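Local structure of Alpha/beta hydrolase fold protein (Chitinophaga pinensis, 4PW0) at residues 9-17 against 26-34; 126-134 against 272-283. The protein is of unknown substrate but has the alpha/beta hydrolase fold, and probably hydrolyses its substrate with a serine nucleophile. All coordinates share one frame; numbering follows the deposited sequence. Where two conformers were deposited one is given.

Contact 1: residues 9-17 against 26-34; sequences NDHATAPTQ and YAYRSLGAP
Arg-29 reaches across to residues 14-16, and most of its side chain from CB to NH2 runs beside them. CB lies near the carbonyl of Pro-15, and CG comes closer to the same Pro-15 O, at 3.7 Å. Because CG stands beside the backbone N (chi1 -51°) and the chain runs extended from there, CD passes the carbonyl oxygen of Ala-14 at 3.5 Å. NE then donates to Thr-16 OG1 over 3.0 Å, nearly straight at 161°, with the hydroxyl oxygen at the edge of the guanidinium and in its plane. NH2 adds a weak bond to the same oxygen and pairs with Asp-50 in a salt bridge, while NH1 reaches His-11 O through a water. The backbones form an antiparallel hydrogen-bonded pair at Gln-17 and Tyr-28, where strand 17-21 starts at one margin of the mixed sheet of this alpha/beta hydrolase; Gln-17 N to Tyr-28 O measures 2.8 Å. On that pair CB of Gln-17 makes a CH-pi contact over one face of the Tyr-28 ring, 3.8 Å from its centroid and 21° off the normal. Farther along strand 24-31, Leu-31 divides its methyls: CD1 meets Ala-14 CB at 3.8 Å, and CD2 packs on the backbone of His-11. Next to it Gly-32 N donates to Asn-9 O at 3.2 Å.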
loop_
_atom_site.group_PDB
_atom_site.type_symbol
_atom_site.label_atom_id
_atom_site.label_comp_id
_atom_site.label_asym_id
_atom_site.label_seq_id
_atom_site.Cartn_x
_atom_site.Cartn_y
_atom_site.Cartn_z
ATOM N N ASN A 9 -18.006 -22.279 7.731
ATOM C CA ASN A 9 -18.413 -21.442 8.882
ATOM C C ASN A 9 -17.769 -20.051 8.786
ATOM O O ASN A 9 -16.628 -19.856 8.304
ATOM C CB ASN A 9 -17.978 -22.028 10.211
ATOM C CG ASN A 9 -18.877 -23.135 10.711
ATOM O OD1 ASN A 9 -20.111 -23.061 10.700
ATOM N ND2 ASN A 9 -18.252 -24.124 11.249
ATOM N N ASP A 10 -18.553 -19.080 9.196
ATOM C CA ASP A 10 -18.095 -17.713 9.219
ATOM C C ASP A 10 -17.723 -17.309 10.626
ATOM O O ASP A 10 -17.720 -18.112 11.563
ATOM C CB ASP A 10 -19.135 -16.779 8.580
ATOM C CG ASP A 10 -20.358 -16.564 9.422
ATOM O OD1 ASP A 10 -20.491 -17.229 10.454
ATOM O OD2 ASP A 10 -21.228 -15.716 9.039
ATOM N N HIS A 11 -17.325 -16.039 10.787
ATOM C CA HIS A 11 -16.843 -15.622 12.074
ATOM C C HIS A 11 -17.884 -15.827 13.184
ATOM O O HIS A 11 -17.586 -16.263 14.295
ATOM C CB HIS A 11 -16.418 -14.165 12.014
ATOM C CG HIS A 11 -15.716 -13.730 13.243
ATOM N ND1 HIS A 11 -14.338 -13.866 13.424
ATOM C CD2 HIS A 11 -16.216 -13.264 14.402
ATOM C CE1 HIS A 11 -14.045 -13.484 14.654
ATOM N NE2 HIS A 11 -15.154 -13.077 15.251
ATOM N N ALA A 12 -19.146 -15.490 12.908
ATOM C CA ALA A 12 -20.169 -15.578 13.927
ATOM C C ALA A 12 -20.508 -17.026 14.296
ATOM O O ALA A 12 -20.848 -17.273 15.432
ATOM C CB ALA A 12 -21.430 -14.889 13.434
ATOM N N THR A 13 -20.383 -17.961 13.337
ATOM C CA THR A 13 -20.880 -19.324 13.543
ATOM C C THR A 13 -19.816 -20.382 13.790
ATOM O O THR A 13 -20.147 -21.472 14.277
ATOM C CB THR A 13 -21.769 -19.754 12.364
ATOM O OG1 THR A 13 -21.015 -19.834 11.153
ATOM C CG2 THR A 13 -22.907 -18.810 12.173
ATOM N N ALA A 14 -18.540 -20.093 13.518
ATOM C CA ALA A 14 -17.511 -21.111 13.672
ATOM C C ALA A 14 -17.417 -21.523 15.165
ATOM O O ALA A 14 -17.238 -20.691 16.029
ATOM C CB ALA A 14 -16.166 -20.589 13.172
ATOM N N PRO A 15 -17.506 -22.853 15.485
ATOM C CA PRO A 15 -17.461 -23.214 16.872
ATOM C C PRO A 15 -16.063 -23.055 17.415
ATOM O O PRO A 15 -15.083 -23.251 16.665
ATOM C CB PRO A 15 -17.849 -24.697 16.879
ATOM C CG PRO A 15 -17.534 -25.162 15.529
ATOM C CD PRO A 15 -17.803 -23.985 14.617
ATOM N N THR A 16 -15.979 -22.753 18.701
ATOM C CA THR A 16 -14.707 -22.809 19.385
ATOM C C THR A 16 -14.329 -24.290 19.551
ATOM O O THR A 16 -15.089 -25.094 20.086
ATOM C CB THR A 16 -14.766 -22.022 20.685
ATOM O OG1 THR A 16 -15.240 -20.680 20.410
ATOM C CG2 THR A 16 -13.402 -21.995 21.357
ATOM N N GLN A 17 -13.165 -24.633 19.027
ATOM C CA GLN A 17 -12.589 -25.965 19.092
ATOM C C GLN A 17 -11.413 -25.976 20.053
ATOM O O GLN A 17 -10.869 -24.922 20.421
ATOM C CB GLN A 17 -12.177 -26.444 17.722
ATOM C CG GLN A 17 -13.334 -26.497 16.739
ATOM C CD GLN A 17 -12.946 -27.085 15.396
ATOM O OE1 GLN A 17 -12.889 -26.386 14.366
ATOM N NE2 GLN A 17 -12.650 -28.364 15.391
ATOM N N TYR A 26 -5.448 -25.724 23.829
ATOM C CA TYR A 26 -5.540 -24.539 22.947
ATOM C C TYR A 26 -6.932 -24.423 22.364
ATOM O O TYR A 26 -7.436 -25.385 21.758
ATOM C CB TYR A 26 -4.511 -24.611 21.833
ATOM C CG TYR A 26 -3.085 -24.442 22.287
ATOM C CD1 TYR A 26 -2.490 -23.177 22.369
ATOM C CD2 TYR A 26 -2.309 -25.535 22.611
ATOM C CE1 TYR A 26 -1.194 -23.031 22.776
ATOM C CE2 TYR A 26 -0.982 -25.392 23.013
ATOM C CZ TYR A 26 -0.416 -24.133 23.081
ATOM O OH TYR A 26 0.873 -23.924 23.530
ATOM N N ALA A 27 -7.523 -23.235 22.526
ATOM C CA ALA A 27 -8.785 -22.888 21.935
ATOM C C ALA A 27 -8.555 -22.199 20.569
ATOM O O ALA A 27 -7.679 -21.333 20.422
ATOM C CB ALA A 27 -9.570 -21.955 22.854
ATOM N N TYR A 28 -9.356 -22.578 19.572
ATOM C CA TYR A 28 -9.201 -22.038 18.246
ATOM C C TYR A 28 -10.484 -22.137 17.464
ATOM O O TYR A 28 -11.440 -22.824 17.873
ATOM C CB TYR A 28 -8.063 -22.744 17.507
ATOM C CG TYR A 28 -8.380 -24.170 17.094
ATOM C CD1 TYR A 28 -8.244 -25.214 18.003
ATOM C CD2 TYR A 28 -8.802 -24.474 15.808
ATOM C CE1 TYR A 28 -8.509 -26.534 17.608
ATOM C CE2 TYR A 28 -9.091 -25.769 15.425
ATOM C CZ TYR A 28 -8.918 -26.787 16.338
ATOM O OH TYR A 28 -9.220 -28.081 15.927
ATOM N N ARG A 29 -10.507 -21.433 16.363
ATOM C CA ARG A 29 -11.569 -21.533 15.363
ATOM C C ARG A 29 -10.997 -21.626 13.974
ATOM O O ARG A 29 -9.933 -21.074 13.664
ATOM C CB ARG A 29 -12.578 -20.382 15.480
ATOM C CG ARG A 29 -13.142 -20.152 16.849
ATOM C CD ARG A 29 -14.203 -19.083 16.903
ATOM N NE ARG A 29 -14.566 -18.734 18.247
ATOM C CZ ARG A 29 -14.858 -17.521 18.695
ATOM N NH1 ARG A 29 -14.805 -16.465 17.876
ATOM N NH2 ARG A 29 -15.152 -17.364 19.957
ATOM N N SER A 30 -11.693 -22.351 13.117
ATOM C CA SER A 30 -11.319 -22.517 11.733
ATOM C C SER A 30 -12.446 -21.977 10.869
ATOM O O SER A 30 -13.619 -22.391 11.002
ATOM C CB SER A 30 -11.012 -23.976 11.397
ATOM O OG SER A 30 -10.557 -24.117 10.080
ATOM N N LEU A 31 -12.113 -20.986 10.054
ATOM C CA LEU A 31 -13.062 -20.348 9.175
ATOM C C LEU A 31 -12.793 -20.689 7.754
ATOM O O LEU A 31 -11.660 -20.950 7.335
ATOM C CB LEU A 31 -13.032 -18.827 9.321
ATOM C CG LEU A 31 -13.688 -18.226 10.553
ATOM C CD1 LEU A 31 -13.116 -18.679 11.870
ATOM C CD2 LEU A 31 -13.632 -16.698 10.462
ATOM N N GLY A 32 -13.879 -20.649 6.968
ATOM C CA GLY A 32 -13.759 -20.985 5.556
ATOM C C GLY A 32 -13.691 -22.492 5.327
ATOM O O GLY A 32 -13.730 -23.304 6.263
ATOM N N ALA A 33 -13.543 -22.841 4.064
ATOM C CA ALA A 33 -13.324 -24.225 3.658
ATOM C C ALA A 33 -11.881 -24.631 3.899
ATOM O O ALA A 33 -10.980 -23.841 3.663
ATOM C CB ALA A 33 -13.655 -24.367 2.187
ATOM N N PRO A 34 -11.653 -25.868 4.366
ATOM C CA PRO A 34 -10.278 -26.347 4.464
ATOM C C PRO A 34 -9.494 -26.154 3.171
ATOM O O PRO A 34 -10.051 -26.312 2.082
ATOM C CB PRO A 34 -10.443 -27.819 4.855
ATOM C CG PRO A 34 -11.760 -27.868 5.567
ATOM C CD PRO A 34 -12.625 -26.896 4.801
HETATM O O HOH W 1 -15.495 -24.174 11.835
HETATM O O HOH W 2 -14.875 -16.557 14.975
HETATM O O HOH W 3 -14.034 -23.781 14.221
#

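Contact 2: residues 126-134 against 272-283; sequences MIRKIIIVG and FVSQTEYFLDSY
Lys-129 carries the polar part of this strand-helix contact, with its ammonium set among two backbone carbonyls and the terminal carboxylate at the C-terminal end of helix 269-282. NZ donates to Tyr-283 O at 2.7 Å, on a lone pair, and to Phe-279 O at 2.8 Å, in the carbonyl plane; Leu-280 O, 3.0 Å from NZ, is met from above its plane. A water also accepts from NZ. Extended beyond CG (chi2 -176°), the lysine chain lays CD over one face of the Phe-279 ring, whereas NZ is too distant for more than a weak cation-pi attraction. Arg-128 NH2 adds a weak bond to Leu-280 O, its stronger partner being Asp-105. Apolar packing continues along the strand toward Val-133: Ile-131 CG1 slides past the Phe-279 ring, 3.9 Å from CE2, while its CG2 lies at the edge of the Phe-272 ring, 4.0 Å from CZ. Val-133 CG2 approaches Phe-272 CE1 at 3.7 Å. Strand 129-133 and helix 272-282 run nearly antiparallel, at 163° with axes 9.5 Å apart, a helix packed on the central alpha/beta hydrolase sheet. With an alanine in place of the lysine, the oxygens of Phe-279, Leu-280 and Tyr-283 would probably lose their shared cationic donor, and the Phe-279 face the CD methylene over it. Since NZ meets backbone oxygens of the last turn and the carboxylate, its positive charge probably offsets the negative end of the helix dipole and the carboxylate charge.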
loop_
_atom_site.group_PDB
_atom_site.type_symbol
_atom_site.label_atom_id
_atom_site.label_comp_id
_atom_site.label_asym_id
_atom_site.label_seq_id
_atom_site.Cartn_x
_atom_site.Cartn_y
_atom_site.Cartn_z
HETATM N N MSE A 126 8.429 -23.377 7.297
HETATM C CA MSE A 126 7.022 -23.649 7.565
HETATM C C MSE A 126 6.099 -22.510 7.128
HETATM O O MSE A 126 4.898 -22.707 7.047
HETATM C CB MSE A 126 6.817 -23.850 9.070
HETATM C CG MSE A 126 7.524 -25.170 9.452
HETATM SE SE MSE A 126 7.315 -25.558 11.386
HETATM C CE MSE A 126 5.642 -26.211 10.939
ATOM N N ILE A 127 6.676 -21.339 6.810
ATOM C CA ILE A 127 5.891 -20.146 6.450
ATOM C C ILE A 127 6.095 -19.832 4.963
ATOM O O ILE A 127 7.235 -19.845 4.465
ATOM C CB ILE A 127 6.320 -18.956 7.329
ATOM C CG1 ILE A 127 5.872 -19.204 8.778
ATOM C CG2 ILE A 127 5.704 -17.651 6.815
ATOM C CD1 ILE A 127 6.411 -18.212 9.771
ATOM N N ARG A 128 5.000 -19.530 4.271
ATOM C CA ARG A 128 5.055 -19.071 2.915
ATOM C C ARG A 128 5.078 -17.524 2.860
ATOM O O ARG A 128 6.132 -16.940 2.575
ATOM C CB ARG A 128 3.921 -19.674 2.115
ATOM C CG ARG A 128 4.035 -19.333 0.646
ATOM C CD ARG A 128 2.848 -19.789 -0.191
ATOM N NE ARG A 128 1.616 -19.103 0.169
ATOM C CZ ARG A 128 0.610 -18.845 -0.661
ATOM N NH1 ARG A 128 0.651 -19.238 -1.941
ATOM N NH2 ARG A 128 -0.447 -18.159 -0.214
ATOM N N LYS A 129 3.931 -16.889 3.146
ATOM C CA LYS A 129 3.871 -15.416 3.114
ATOM C C LYS A 129 3.495 -14.894 4.495
ATOM O O LYS A 129 2.857 -15.585 5.297
ATOM C CB LYS A 129 2.812 -14.957 2.108
ATOM C CG LYS A 129 3.124 -15.398 0.667
ATOM C CD LYS A 129 2.118 -14.846 -0.336
ATOM C CE LYS A 129 2.289 -15.397 -1.701
ATOM N NZ LYS A 129 1.392 -14.913 -2.742
ATOM N N ILE A 130 3.873 -13.639 4.722
ATOM C CA ILE A 130 3.717 -12.996 6.030
ATOM C C ILE A 130 2.983 -11.663 5.875
ATOM O O ILE A 130 3.337 -10.851 5.017
ATOM C CB ILE A 130 5.102 -12.708 6.635
ATOM C CG1 ILE A 130 5.930 -13.996 6.727
ATOM C CG2 ILE A 130 5.024 -11.986 7.962
ATOM C CD1 ILE A 130 7.364 -13.741 7.152
ATOM N N ILE A 131 1.998 -11.430 6.755
ATOM C CA ILE A 131 1.346 -10.115 6.883
ATOM C C ILE A 131 1.610 -9.602 8.297
ATOM O O ILE A 131 1.371 -10.328 9.264
ATOM C CB ILE A 131 -0.162 -10.209 6.639
ATOM C CG1 ILE A 131 -0.443 -10.813 5.267
ATOM C CG2 ILE A 131 -0.805 -8.832 6.788
ATOM C CD1 ILE A 131 -1.757 -11.560 5.212
ATOM N N ILE A 132 2.099 -8.362 8.400
ATOM C CA ILE A 132 2.391 -7.698 9.661
ATOM C C ILE A 132 1.524 -6.448 9.710
ATOM O O ILE A 132 1.632 -5.601 8.824
ATOM C CB ILE A 132 3.872 -7.318 9.807
ATOM C CG1 ILE A 132 4.749 -8.547 9.776
ATOM C CG2 ILE A 132 4.084 -6.490 11.078
ATOM C CD1 ILE A 132 6.224 -8.250 9.683
ATOM N N VAL A 133 0.709 -6.337 10.753
ATOM C CA VAL A 133 -0.165 -5.165 10.943
ATOM C C VAL A 133 0.186 -4.516 12.268
ATOM O O VAL A 133 0.246 -5.202 13.290
ATOM C CB VAL A 133 -1.647 -5.537 10.942
ATOM C CG1 VAL A 133 -2.512 -4.304 11.065
ATOM C CG2 VAL A 133 -1.991 -6.369 9.715
ATOM N N GLY A 134 0.403 -3.201 12.272
ATOM C CA GLY A 134 0.525 -2.500 13.538
ATOM C C GLY A 134 1.649 -2.995 14.423
ATOM O O GLY A 134 1.431 -3.195 15.639
ATOM N N PHE A 272 -8.176 -3.365 3.656
ATOM C CA PHE A 272 -7.216 -4.385 4.114
ATOM C C PHE A 272 -7.464 -5.738 3.453
ATOM O O PHE A 272 -6.532 -6.388 2.999
ATOM C CB PHE A 272 -7.262 -4.507 5.636
ATOM C CG PHE A 272 -6.352 -5.571 6.164
ATOM C CD1 PHE A 272 -5.000 -5.345 6.258
ATOM C CD2 PHE A 272 -6.841 -6.816 6.522
ATOM C CE1 PHE A 272 -4.145 -6.319 6.725
ATOM C CE2 PHE A 272 -5.976 -7.804 6.972
ATOM C CZ PHE A 272 -4.631 -7.570 7.081
ATOM N N VAL A 273 -8.728 -6.176 3.456
ATOM C CA VAL A 273 -9.047 -7.468 2.819
ATOM C C VAL A 273 -8.677 -7.457 1.348
ATOM O O VAL A 273 -8.072 -8.401 0.837
ATOM C CB VAL A 273 -10.520 -7.825 3.022
ATOM C CG1 VAL A 273 -10.909 -8.997 2.139
ATOM C CG2 VAL A 273 -10.799 -8.127 4.479
ATOM N N SER A 274 -9.027 -6.373 0.640
ATOM C CA SER A 274 -8.715 -6.298 -0.786
ATOM C C SER A 274 -7.221 -6.423 -1.068
ATOM O O SER A 274 -6.762 -7.192 -1.934
ATOM C CB SER A 274 -9.242 -5.018 -1.364
ATOM O OG SER A 274 -8.892 -4.925 -2.741
ATOM N N GLN A 275 -6.458 -5.697 -0.270
ATOM C CA GLN A 275 -5.000 -5.731 -0.449
ATOM C C GLN A 275 -4.391 -7.069 -0.086
ATOM O O GLN A 275 -3.504 -7.582 -0.822
ATOM C CB GLN A 275 -4.357 -4.618 0.364
ATOM C CG GLN A 275 -4.689 -3.257 -0.145
ATOM C CD GLN A 275 -3.871 -2.186 0.527
ATOM O OE1 GLN A 275 -3.437 -2.334 1.644
ATOM N NE2 GLN A 275 -3.716 -1.048 -0.198
ATOM N N THR A 276 -4.836 -7.622 1.049
ATOM C CA THR A 276 -4.309 -8.874 1.597
ATOM C C THR A 276 -4.680 -10.086 0.737
ATOM O O THR A 276 -3.860 -10.998 0.532
ATOM C CB THR A 276 -4.809 -9.083 3.063
ATOM O OG1 THR A 276 -4.365 -7.991 3.852
ATOM C CG2 THR A 276 -4.232 -10.347 3.657
ATOM N N GLU A 277 -5.911 -10.085 0.220
ATOM C CA GLU A 277 -6.334 -11.169 -0.638
ATOM C C GLU A 277 -5.475 -11.231 -1.897
ATOM O O GLU A 277 -5.041 -12.329 -2.310
ATOM C CB GLU A 277 -7.826 -10.983 -0.957
ATOM C CG GLU A 277 -8.421 -11.918 -1.938
ATOM C CD GLU A 277 -9.893 -11.562 -2.015
ATOM O OE1 GLU A 277 -10.209 -10.361 -2.265
ATOM O OE2 GLU A 277 -10.714 -12.447 -1.742
ATOM N N TYR A 278 -5.191 -10.093 -2.538
ATOM C CA TYR A 278 -4.302 -10.096 -3.647
ATOM C C TYR A 278 -2.907 -10.606 -3.283
ATOM O O TYR A 278 -2.280 -11.428 -3.988
ATOM C CB TYR A 278 -4.213 -8.709 -4.351
ATOM C CG TYR A 278 -3.299 -8.753 -5.533
ATOM C CD1 TYR A 278 -3.775 -9.176 -6.791
ATOM C CD2 TYR A 278 -1.950 -8.507 -5.411
ATOM C CE1 TYR A 278 -2.899 -9.293 -7.836
ATOM C CE2 TYR A 278 -1.065 -8.671 -6.467
ATOM C CZ TYR A 278 -1.574 -9.063 -7.690
ATOM O OH TYR A 278 -0.686 -9.267 -8.736
ATOM N N PHE A 279 -2.373 -10.062 -2.189
ATOM C CA PHE A 279 -1.068 -10.458 -1.744
ATOM C C PHE A 279 -0.971 -11.985 -1.587
ATOM O O PHE A 279 -0.056 -12.593 -2.100
ATOM C CB PHE A 279 -0.741 -9.744 -0.440
ATOM C CG PHE A 279 0.523 -10.219 0.234
ATOM C CD1 PHE A 279 1.772 -9.915 -0.297
ATOM C CD2 PHE A 279 0.470 -10.950 1.398
ATOM C CE1 PHE A 279 2.939 -10.336 0.335
ATOM C CE2 PHE A 279 1.623 -11.376 2.042
ATOM C CZ PHE A 279 2.843 -11.064 1.502
ATOM N N LEU A 280 -1.916 -12.566 -0.877
ATOM C CA LEU A 280 -1.860 -14.018 -0.630
ATOM C C LEU A 280 -2.109 -14.844 -1.883
ATOM O O LEU A 280 -1.411 -15.854 -2.076
ATOM C CB LEU A 280 -2.842 -14.402 0.445
ATOM C CG LEU A 280 -2.542 -13.847 1.833
ATOM C CD1 LEU A 280 -3.652 -14.244 2.773
ATOM C CD2 LEU A 280 -1.181 -14.308 2.364
ATOM N N ASP A 281 -3.039 -14.403 -2.724
ATOM C CA ASP A 281 -3.394 -15.240 -3.866
ATOM C C ASP A 281 -2.459 -15.075 -5.033
ATOM O O ASP A 281 -2.274 -16.036 -5.796
ATOM C CB ASP A 281 -4.849 -15.012 -4.250
ATOM C CG ASP A 281 -5.796 -15.518 -3.193
ATOM O OD1 ASP A 281 -5.372 -16.381 -2.393
ATOM O OD2 ASP A 281 -6.953 -15.053 -3.145
ATOM N N SER A 282 -1.819 -13.899 -5.160
ATOM C CA SER A 282 -1.151 -13.575 -6.395
ATOM C C SER A 282 0.261 -13.032 -6.349
ATOM O O SER A 282 0.983 -13.163 -7.339
ATOM C CB SER A 282 -2.041 -12.601 -7.161
ATOM O OG SER A 282 -3.285 -13.162 -7.537
ATOM N N TYR A 283 0.673 -12.368 -5.268
ATOM C CA TYR A 283 1.974 -11.730 -5.293
ATOM C C TYR A 283 3.121 -12.747 -5.294
ATOM O O TYR A 283 3.099 -13.680 -4.450
ATOM C CB TYR A 283 2.119 -10.758 -4.108
ATOM C CG TYR A 283 3.468 -10.115 -4.095
ATOM C CD1 TYR A 283 3.805 -9.126 -5.009
ATOM C CD2 TYR A 283 4.450 -10.513 -3.175
ATOM C CE1 TYR A 283 5.071 -8.601 -5.026
ATOM C CE2 TYR A 283 5.719 -9.978 -3.185
ATOM C CZ TYR A 283 6.042 -9.027 -4.120
ATOM O OH TYR A 283 7.307 -8.484 -4.204
ATOM O OXT TYR A 283 4.083 -12.651 -6.097
HETATM O O HOH W 4 -1.539 -18.442 -3.604
HETATM O O HOH W 5 -3.138 -18.627 -2.002
HETATM O O HOH W 6 0.810 -16.837 -4.789
#

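In the fold
From the N terminus, contact 1 closes first: residues 9-17 lead into strand 17-21, and the chain turns back along strand 24-31, so only eight residues separate its segments. Contact 2 opens later and spans a far longer loop, 137 residues that include helices 146-154 to 240-248 and strands 226-231 and 252-257, before the C-terminal helix returns to strand 127-133. The two are therefore in series, neither nested nor crossed. The centres of contact 1 and contact 2 lie about 20 Å apart; the nearest atoms of contact 1 and contact 2 are about 11 Å apart, without touching. Both reach the same mixed sheet: contact 1 ties the N-terminal segment to its antiparallel margin, and contact 2 joins the last helix to an inner parallel strand.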